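Local coordinates for interferon-activable protein 202 (Mus musculus, PDB 4LNQ), which binds double-stranded DNA without sequence specificity through its first HIN-200 domain and inhibits AIM2 inflammasome activation, probably by sequestering cytoplasmic DNA, at residues K49-D54 / I76-E81. Numbering follows the deposited sequence.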
ATOM      1  N   LYS A  49     -13.326  23.492 -19.319  1.00 21.55           N
ATOM      2  CA  LYS A  49     -12.057  22.858 -19.636  1.00 20.32           C
ATOM      3  C   LYS A  49     -11.768  23.154 -21.097  1.00 25.08           C
ATOM      4  O   LYS A  49     -12.575  22.816 -21.977  1.00 20.31           O
ATOM      5  CB  LYS A  49     -12.120  21.342 -19.401  1.00 22.07           C
ATOM      6  CG  LYS A  49     -12.270  20.930 -17.913  1.00 19.82           C
ATOM      7  CD  LYS A  49     -12.331  19.403 -17.756  1.00 23.62           C
ATOM      8  CE  LYS A  49     -12.658  18.990 -16.304  1.00 20.13           C
ATOM      9  NZ  LYS A  49     -12.514  17.505 -16.120  1.00 20.00           N
ATOM     10  N   VAL A  50     -10.641  23.813 -21.346  1.00 17.94           N
ATOM     11  CA  VAL A  50     -10.295  24.264 -22.705  1.00 19.13           C
ATOM     12  C   VAL A  50      -9.126  23.460 -23.255  1.00 23.29           C
ATOM     13  O   VAL A  50      -8.058  23.438 -22.651  1.00 24.32           O
ATOM     14  CB  VAL A  50      -9.933  25.768 -22.722  1.00 21.07           C
ATOM     15  CG1 VAL A  50      -9.681  26.230 -24.163  1.00 23.09           C
ATOM     16  CG2 VAL A  50     -11.050  26.575 -22.106  1.00 22.26           C
ATOM     17  N   PHE A  51      -9.336  22.784 -24.385  1.00 24.43           N
ATOM     18  CA  PHE A  51      -8.321  21.911 -24.981  1.00 27.40           C
ATOM     19  C   PHE A  51      -7.723  22.464 -26.274  1.00 27.58           C
ATOM     20  O   PHE A  51      -6.863  21.828 -26.882  1.00 34.28           O
ATOM     21  CB  PHE A  51      -8.901  20.515 -25.244  1.00 26.38           C
ATOM     22  CG  PHE A  51      -9.310  19.807 -23.992  1.00 23.71           C
ATOM     23  CD1 PHE A  51      -8.383  19.072 -23.276  1.00 26.23           C
ATOM     24  CD2 PHE A  51     -10.604  19.923 -23.499  1.00 21.98           C
ATOM     25  CE1 PHE A  51      -8.742  18.422 -22.091  1.00 30.34           C
ATOM     26  CE2 PHE A  51     -10.971  19.291 -22.311  1.00 26.27           C
ATOM     27  CZ  PHE A  51     -10.023  18.528 -21.614  1.00 27.57           C
ATOM     28  N   ASN A  52      -8.189  23.631 -26.698  1.00 29.51           N
ATOM     29  CA  ASN A  52      -7.663  24.286 -27.902  1.00 35.65           C
ATOM     30  C   ASN A  52      -6.781  25.475 -27.494  1.00 36.47           C
ATOM     31  O   ASN A  52      -7.293  26.543 -27.137  1.00 33.31           O
ATOM     32  CB  ASN A  52      -8.836  24.740 -28.797  1.00 30.31           C
ATOM     33  CG  ASN A  52      -8.388  25.317 -30.141  1.00 40.69           C
ATOM     34  OD1 ASN A  52      -9.223  25.732 -30.964  1.00 43.65           O
ATOM     35  ND2 ASN A  52      -7.082  25.329 -30.382  1.00 29.36           N
ATOM     36  N   MET A  53      -5.460  25.302 -27.555  1.00 32.77           N
ATOM     37  CA  MET A  53      -4.546  26.386 -27.165  1.00 40.69           C
ATOM     38  C   MET A  53      -4.538  27.594 -28.120  1.00 40.13           C
ATOM     39  O   MET A  53      -3.917  28.619 -27.830  1.00 41.58           O
ATOM     40  CB  MET A  53      -3.126  25.865 -26.894  1.00 43.03           C
ATOM     41  CG  MET A  53      -3.021  24.853 -25.729  1.00 39.82           C
ATOM     42  SD  MET A  53      -3.696  25.441 -24.143  1.00 34.40           S
ATOM     43  CE  MET A  53      -5.399  24.893 -24.225  1.00 26.09           C
ATOM     44  N   ASP A  54      -5.253  27.490 -29.237  1.00 31.58           N
ATOM     45  CA  ASP A  54      -5.506  28.666 -30.080  1.00 34.48           C
ATOM     46  C   ASP A  54      -6.327  29.712 -29.325  1.00 33.99           C
ATOM     47  O   ASP A  54      -6.431  30.862 -29.745  1.00 33.03           O
ATOM     48  CB  ASP A  54      -6.302  28.278 -31.326  1.00 44.84           C
ATOM     49  CG  ASP A  54      -5.489  27.464 -32.313  1.00 64.63           C
ATOM     50  OD1 ASP A  54      -4.268  27.308 -32.093  1.00 74.62           O
ATOM     51  OD2 ASP A  54      -6.069  26.993 -33.317  1.00 66.70           O
ATOM     52  N   ILE A  76     -20.198  21.043 -16.368  1.00 21.71           N
ATOM     53  CA  ILE A  76     -18.830  21.457 -16.660  1.00 21.97           C
ATOM     54  C   ILE A  76     -18.716  21.527 -18.179  1.00 26.47           C
ATOM     55  O   ILE A  76     -19.054  20.563 -18.861  1.00 25.28           O
ATOM     56  CB  ILE A  76     -17.791  20.433 -16.135  1.00 24.90           C
ATOM     57  CG1 ILE A  76     -17.988  20.159 -14.638  1.00 30.16           C
ATOM     58  CG2 ILE A  76     -16.362  20.897 -16.462  1.00 25.66           C
ATOM     59  CD1 ILE A  76     -17.818  21.378 -13.762  1.00 30.09           C
ATOM     60  N   LEU A  77     -18.279  22.666 -18.719  1.00 24.08           N
ATOM     61  CA  LEU A  77     -18.204  22.802 -20.176  1.00 24.25           C
ATOM     62  C   LEU A  77     -16.859  22.332 -20.707  1.00 27.38           C
ATOM     63  O   LEU A  77     -15.842  22.439 -20.029  1.00 25.12           O
ATOM     64  CB  LEU A  77     -18.474  24.242 -20.606  1.00 20.87           C
ATOM     65  CG  LEU A  77     -19.749  24.842 -20.031  1.00 23.32           C
ATOM     66  CD1 LEU A  77     -20.012  26.227 -20.637  1.00 25.03           C
ATOM     67  CD2 LEU A  77     -20.915  23.876 -20.284  1.00 26.87           C
ATOM     68  N   GLU A  78     -16.863  21.763 -21.908  1.00 22.49           N
ATOM     69  CA  GLU A  78     -15.619  21.390 -22.552  1.00 22.67           C
ATOM     70  C   GLU A  78     -15.553  22.095 -23.893  1.00 25.78           C
ATOM     71  O   GLU A  78     -16.506  22.054 -24.670  1.00 25.16           O
ATOM     72  CB  GLU A  78     -15.517  19.861 -22.766  1.00 21.08           C
ATOM     73  CG  GLU A  78     -14.572  19.481 -23.917  1.00 25.21           C
ATOM     74  CD  GLU A  78     -14.395  17.975 -24.056  1.00 40.24           C
ATOM     75  OE1 GLU A  78     -14.746  17.251 -23.093  1.00 43.51           O
ATOM     76  OE2 GLU A  78     -13.903  17.519 -25.116  1.00 38.21           O
ATOM     77  N   ILE A  79     -14.424  22.736 -24.154  1.00 25.23           N
ATOM     78  CA  ILE A  79     -14.207  23.406 -25.422  1.00 25.55           C
ATOM     79  C   ILE A  79     -13.027  22.754 -26.091  1.00 27.36           C
ATOM     80  O   ILE A  79     -11.890  22.852 -25.627  1.00 26.15           O
ATOM     81  CB  ILE A  79     -13.943  24.907 -25.255  1.00 27.51           C
ATOM     82  CG1 ILE A  79     -15.191  25.578 -24.668  1.00 36.29           C
ATOM     83  CG2 ILE A  79     -13.552  25.538 -26.603  1.00 31.76           C
ATOM     84  CD1 ILE A  79     -15.059  27.072 -24.438  1.00 40.29           C
ATOM     85  N   ASN A  80     -13.297  22.065 -27.189  1.00 26.65           N
ATOM     86  CA  ASN A  80     -12.222  21.392 -27.876  1.00 27.00           C
ATOM     87  C   ASN A  80     -12.127  21.839 -29.326  1.00 32.33           C
ATOM     88  O   ASN A  80     -12.741  22.833 -29.708  1.00 27.68           O
ATOM     89  CB  ASN A  80     -12.310  19.873 -27.712  1.00 32.30           C
ATOM     90  CG  ASN A  80     -13.546  19.265 -28.365  1.00 43.38           C
ATOM     91  OD1 ASN A  80     -13.978  19.689 -29.442  1.00 40.43           O
ATOM     92  ND2 ASN A  80     -14.116  18.252 -27.712  1.00 42.81           N
ATOM     93  N   GLU A  81     -11.346  21.104 -30.112  1.00 31.13           N
ATOM     94  CA  GLU A  81     -11.029  21.472 -31.487  1.00 41.82           C
ATOM     95  C   GLU A  81     -12.246  21.770 -32.372  1.00 39.70           C
ATOM     96  O   GLU A  81     -12.171  22.564 -33.306  1.00 39.35           O
ATOM     97  CB  GLU A  81     -10.190  20.358 -32.117  1.00 49.52           C
ATOM     98  CG  GLU A  81      -9.443  20.770 -33.365  1.00 78.29           C
ATOM     99  CD  GLU A  81      -8.266  21.693 -33.072  1.00 99.42           C
ATOM    100  OE1 GLU A  81      -7.993  21.973 -31.880  1.00101.37           O
ATOM    101  OE2 GLU A  81      -7.610  22.135 -34.042  1.00110.42           O
TER
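Ile76 opens the pairing with a light touch, its CG2 methyl lying 4.2 Å from CE of Lys49, whose extended chain runs on to hydrogen bonds from NZ with Ser172 and His189. At Leu77 the backbone takes over: Lys49 N donates to Leu77 O at 2.8 Å. Glu78 pairs with Lys49 across the parallel ladder, and its CA also makes a C-H...O contact with Lys49 O. With CG anti to the backbone N (chi1 156°), the Glu78 chain reaches the Phe51 ring, which it crosses at about a right angle, CG meeting CE2 at 3.9 Å. Its carboxylate is gripped three times, by the backbone N-H groups of His3 and Met4 and, at 2.7 Å to OE2, by ND2 of Asn80. Replacing Glu78 by alanine is likely to strand these three donors without their acceptor and to uncover part of the Phe51 ring, which also stacks on His3. Ile79 N then donates to Lys49 O (2.9 Å), while Phe51 N donates to Ile79 O at 2.8 Å in a nearly straight bond of 174°. Past the strand end Asn80 packs CB against CB of Phe51. One N-H and one C=O of Lys49 thus straddle Glu78, the pattern of a parallel ladder, here joining strands 45-50 and 76-79 in the first of the two curled OB-fold sheets of the first HIN-200 domain.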